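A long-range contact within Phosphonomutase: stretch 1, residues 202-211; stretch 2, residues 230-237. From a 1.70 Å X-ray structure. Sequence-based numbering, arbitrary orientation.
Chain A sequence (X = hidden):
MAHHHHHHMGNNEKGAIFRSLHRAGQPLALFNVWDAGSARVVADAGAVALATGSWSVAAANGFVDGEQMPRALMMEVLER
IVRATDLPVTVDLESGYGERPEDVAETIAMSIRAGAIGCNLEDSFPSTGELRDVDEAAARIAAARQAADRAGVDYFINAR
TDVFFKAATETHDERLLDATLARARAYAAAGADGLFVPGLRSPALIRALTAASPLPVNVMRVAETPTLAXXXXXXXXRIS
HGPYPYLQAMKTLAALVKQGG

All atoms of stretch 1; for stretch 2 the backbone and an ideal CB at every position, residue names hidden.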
# COMPACT_ATOMS: atom_id res chain seq x y z
N SER A 202 24.94 -9.58 17.73
CA SER A 202 25.92 -10.42 18.41
C SER A 202 25.27 -11.36 19.39
O SER A 202 24.64 -10.90 20.32
CB SER A 202 26.92 -9.56 19.18
OG SER A 202 27.65 -10.31 20.14
N PRO A 203 25.45 -12.67 19.21
CA PRO A 203 24.86 -13.59 20.18
C PRO A 203 25.30 -13.31 21.60
O PRO A 203 24.47 -13.31 22.53
CB PRO A 203 25.31 -14.96 19.67
CG PRO A 203 25.43 -14.77 18.24
CD PRO A 203 25.98 -13.38 18.06
N ALA A 204 26.59 -13.09 21.85
CA ALA A 204 27.04 -12.91 23.21
C ALA A 204 26.42 -11.67 23.83
O ALA A 204 26.09 -11.67 25.02
CB ALA A 204 28.54 -12.72 23.27
N LEU A 205 26.38 -10.58 23.04
CA LEU A 205 25.75 -9.37 23.56
C LEU A 205 24.24 -9.53 23.79
O LEU A 205 23.72 -9.01 24.78
CB LEU A 205 26.07 -8.16 22.70
CG LEU A 205 27.56 -7.73 22.64
CD1 LEU A 205 27.69 -6.59 21.64
CD2 LEU A 205 28.21 -7.36 23.95
N ILE A 206 23.56 -10.24 22.89
CA ILE A 206 22.10 -10.45 23.04
C ILE A 206 21.88 -11.27 24.31
O ILE A 206 20.99 -10.94 25.10
CB ILE A 206 21.47 -11.10 21.82
CG1 ILE A 206 21.49 -10.18 20.60
CG2 ILE A 206 20.01 -11.50 22.15
CD1 ILE A 206 21.25 -10.91 19.32
N ARG A 207 22.70 -12.30 24.55
CA ARG A 207 22.55 -13.11 25.75
C ARG A 207 22.72 -12.28 27.01
O ARG A 207 21.98 -12.41 27.99
CB ARG A 207 23.58 -14.24 25.77
CG ARG A 207 23.30 -15.35 24.76
CD ARG A 207 24.35 -16.44 25.00
NE ARG A 207 24.32 -17.47 23.97
CZ ARG A 207 23.48 -18.51 23.90
NH1 ARG A 207 22.46 -18.62 24.74
NH2 ARG A 207 23.60 -19.36 22.90
N ALA A 208 23.74 -11.43 27.00
CA ALA A 208 24.01 -10.55 28.14
C ALA A 208 22.88 -9.58 28.40
O ALA A 208 22.49 -9.33 29.55
CB ALA A 208 25.32 -9.79 27.96
N LEU A 209 22.32 -9.10 27.30
CA LEU A 209 21.16 -8.19 27.36
C LEU A 209 19.94 -8.84 27.95
O LEU A 209 19.30 -8.25 28.80
CB LEU A 209 20.86 -7.69 25.94
CG LEU A 209 19.72 -6.71 25.84
CD1 LEU A 209 19.91 -5.44 26.65
CD2 LEU A 209 19.46 -6.40 24.36
N THR A 210 19.57 -10.01 27.45
CA THR A 210 18.38 -10.66 27.95
C THR A 210 18.56 -11.12 29.43
O THR A 210 17.59 -11.11 30.18
CB THR A 210 17.97 -11.87 27.08
OG1 THR A 210 18.99 -12.88 27.14
CG2 THR A 210 17.68 -11.49 25.61
N ALA A 211 19.79 -11.48 29.81
CA ALA A 211 20.11 -11.85 31.23
C ALA A 211 19.90 -10.68 32.19
O ALA A 211 19.40 -10.88 33.30
CB ALA A 211 21.52 -12.37 31.33
N UNK A 230 17.57 -19.36 17.06
CA UNK A 230 18.72 -18.91 17.83
C UNK A 230 18.35 -17.76 18.76
O UNK A 230 18.63 -17.79 19.92
CB UNK A 230 19.85 -18.48 16.89
N UNK A 231 17.72 -16.76 18.20
CA UNK A 231 17.25 -15.64 19.04
C UNK A 231 16.38 -16.08 20.24
O UNK A 231 16.58 -15.64 21.41
CB UNK A 231 16.45 -14.66 18.18
N UNK A 232 15.44 -17.00 20.00
CA UNK A 232 14.62 -17.57 21.05
C UNK A 232 15.48 -18.22 22.14
O UNK A 232 15.28 -18.01 23.33
CB UNK A 232 13.65 -18.59 20.46
N UNK A 233 16.47 -19.02 21.73
CA UNK A 233 17.36 -19.64 22.66
C UNK A 233 18.22 -18.66 23.47
O UNK A 233 18.56 -18.99 24.61
CB UNK A 233 18.26 -20.61 21.90
N UNK A 234 18.51 -17.46 22.94
CA UNK A 234 19.21 -16.43 23.68
C UNK A 234 18.33 -15.77 24.72
O UNK A 234 18.84 -15.02 25.53
CB UNK A 234 19.76 -15.37 22.72
N UNK A 235 17.03 -16.00 24.66
CA UNK A 235 16.08 -15.47 25.66
C UNK A 235 15.29 -14.24 25.21
O UNK A 235 14.65 -13.58 26.02
CB UNK A 235 16.84 -15.12 26.94
N UNK A 236 15.30 -13.96 23.91
CA UNK A 236 14.54 -12.83 23.35
C UNK A 236 13.04 -13.10 23.47
O UNK A 236 12.64 -14.25 23.41
CB UNK A 236 14.92 -12.59 21.89
N UNK A 237 12.27 -12.04 23.72
CA UNK A 237 10.84 -12.10 23.86
C UNK A 237 10.02 -11.63 22.65
O UNK A 237 8.82 -11.90 22.55
CB UNK A 237 10.45 -11.27 25.08

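Stretch 1 is a helix from Pro203 to Ala211, and it offers the second stretch one flank: Pro203, Ile206, Arg207 and Thr210. The helix of stretch 2 runs at 40° to it, with axes 9.8 Å apart at closest approach.

Position 230 points sideways, with nothing of stretch 1 within 5.5 Å of its ideal CB, so this contact leaves the choice free. It is Glu230, whose OE1 is hydrogen-bonded elsewhere in the structure.

Position 231 also points sideways from an ideal CB out of contact range, but a long apolar side chain could reach the end of Ile206; leucine, isoleucine or methionine would serve. The residue is Leu231, and its CD2 lies 3.8 Å from Ile206 CD1.

Position 232 is out of reach and nothing here constrains it; it is Ala232.

Position 233 points sideways, its ideal CB 5.4 Å from Arg207 NH1. The guanidinium at the end of Arg207 invites an acid, with glutamate having more reach than aspartate, while glutamine or another polar residue could also suit. Glu233 answers with a two-pronged salt bridge: Arg207 NH1 donates to Glu233 OE2 at 3.1 Å, and Arg207 NH2 to Glu233 OE1 at 2.8 Å. The carboxylate oxygen OE1 lies at the guanidinium edge, near its plane, where the N-H groups point.

Position 234 has an ideal CB 3.9 Å from Ile206 CG2 and 4.1 Å from Arg207 CG. A large side chain could extend back along the helix toward Pro203; an aromatic or a long aliphatic would suit. Tyr234, with chi1 in m, takes this course and has the largest covered area of the contact. Pro203 CA sits over one face of its ring, and Pro203 CB is 3.5 Å from Tyr234 CZ. Arg207 NH2 lies at the ring edge, 3.5 Å from Tyr234 CE1, while Tyr234 CE1 in turn lies over a face of the guanidinium.

Position 235 is dictated by backbone. With phi/psi of 102/14, a CB would be jammed against the preceding carbonyl O, and its ideal position is only 3.1 Å from Thr210 OG1. Glycine is the clear choice, and Gly235 ends the helix in a Schellman motif. Thr210 OG1 is already committed beside it, donating to Tyr234 O at 2.7 Å.

Position 236 points sideways, its ideal CB 4.8 Å from Thr210 CG2 and 5.2 Å from Ile206 CG2. Valine, isoleucine or leucine could use these methyls. Val236 does, placing CG2 3.6 Å from Ile206 CG2 and 4.0 Å from Thr210 CG2.

Position 237 has nothing of stretch 1 within 5.5 Å of its ideal CB, so this contact sets no preference; it is Ala237.

Stretch 2 (230-237) ELAEYGVA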
# COMPACT_ATOMS: atom_id res chain seq x y z
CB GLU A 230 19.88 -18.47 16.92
CG GLU A 230 20.50 -19.68 16.24
CD GLU A 230 21.63 -19.36 15.30
OE1 GLU A 230 21.46 -18.40 14.52
OE2 GLU A 230 22.70 -20.09 15.35
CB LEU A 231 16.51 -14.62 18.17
CG LEU A 231 17.39 -13.91 17.17
CD1 LEU A 231 16.52 -13.01 16.29
CD2 LEU A 231 18.50 -13.11 17.84
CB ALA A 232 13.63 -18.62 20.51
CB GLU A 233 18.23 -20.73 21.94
CG GLU A 233 19.06 -21.60 22.88
CD GLU A 233 20.47 -21.10 23.22
OE1 GLU A 233 21.18 -20.57 22.34
OE2 GLU A 233 20.84 -21.19 24.36
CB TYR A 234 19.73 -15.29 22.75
CG TYR A 234 20.61 -15.71 21.60
CD1 TYR A 234 21.33 -16.92 21.61
CD2 TYR A 234 20.68 -14.93 20.45
CE1 TYR A 234 22.10 -17.30 20.51
CE2 TYR A 234 21.45 -15.30 19.36
CZ TYR A 234 22.15 -16.48 19.39
OH TYR A 234 22.90 -16.83 18.25
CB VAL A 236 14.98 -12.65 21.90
CG1 VAL A 236 14.11 -11.84 21.06
CG2 VAL A 236 16.44 -12.16 21.88
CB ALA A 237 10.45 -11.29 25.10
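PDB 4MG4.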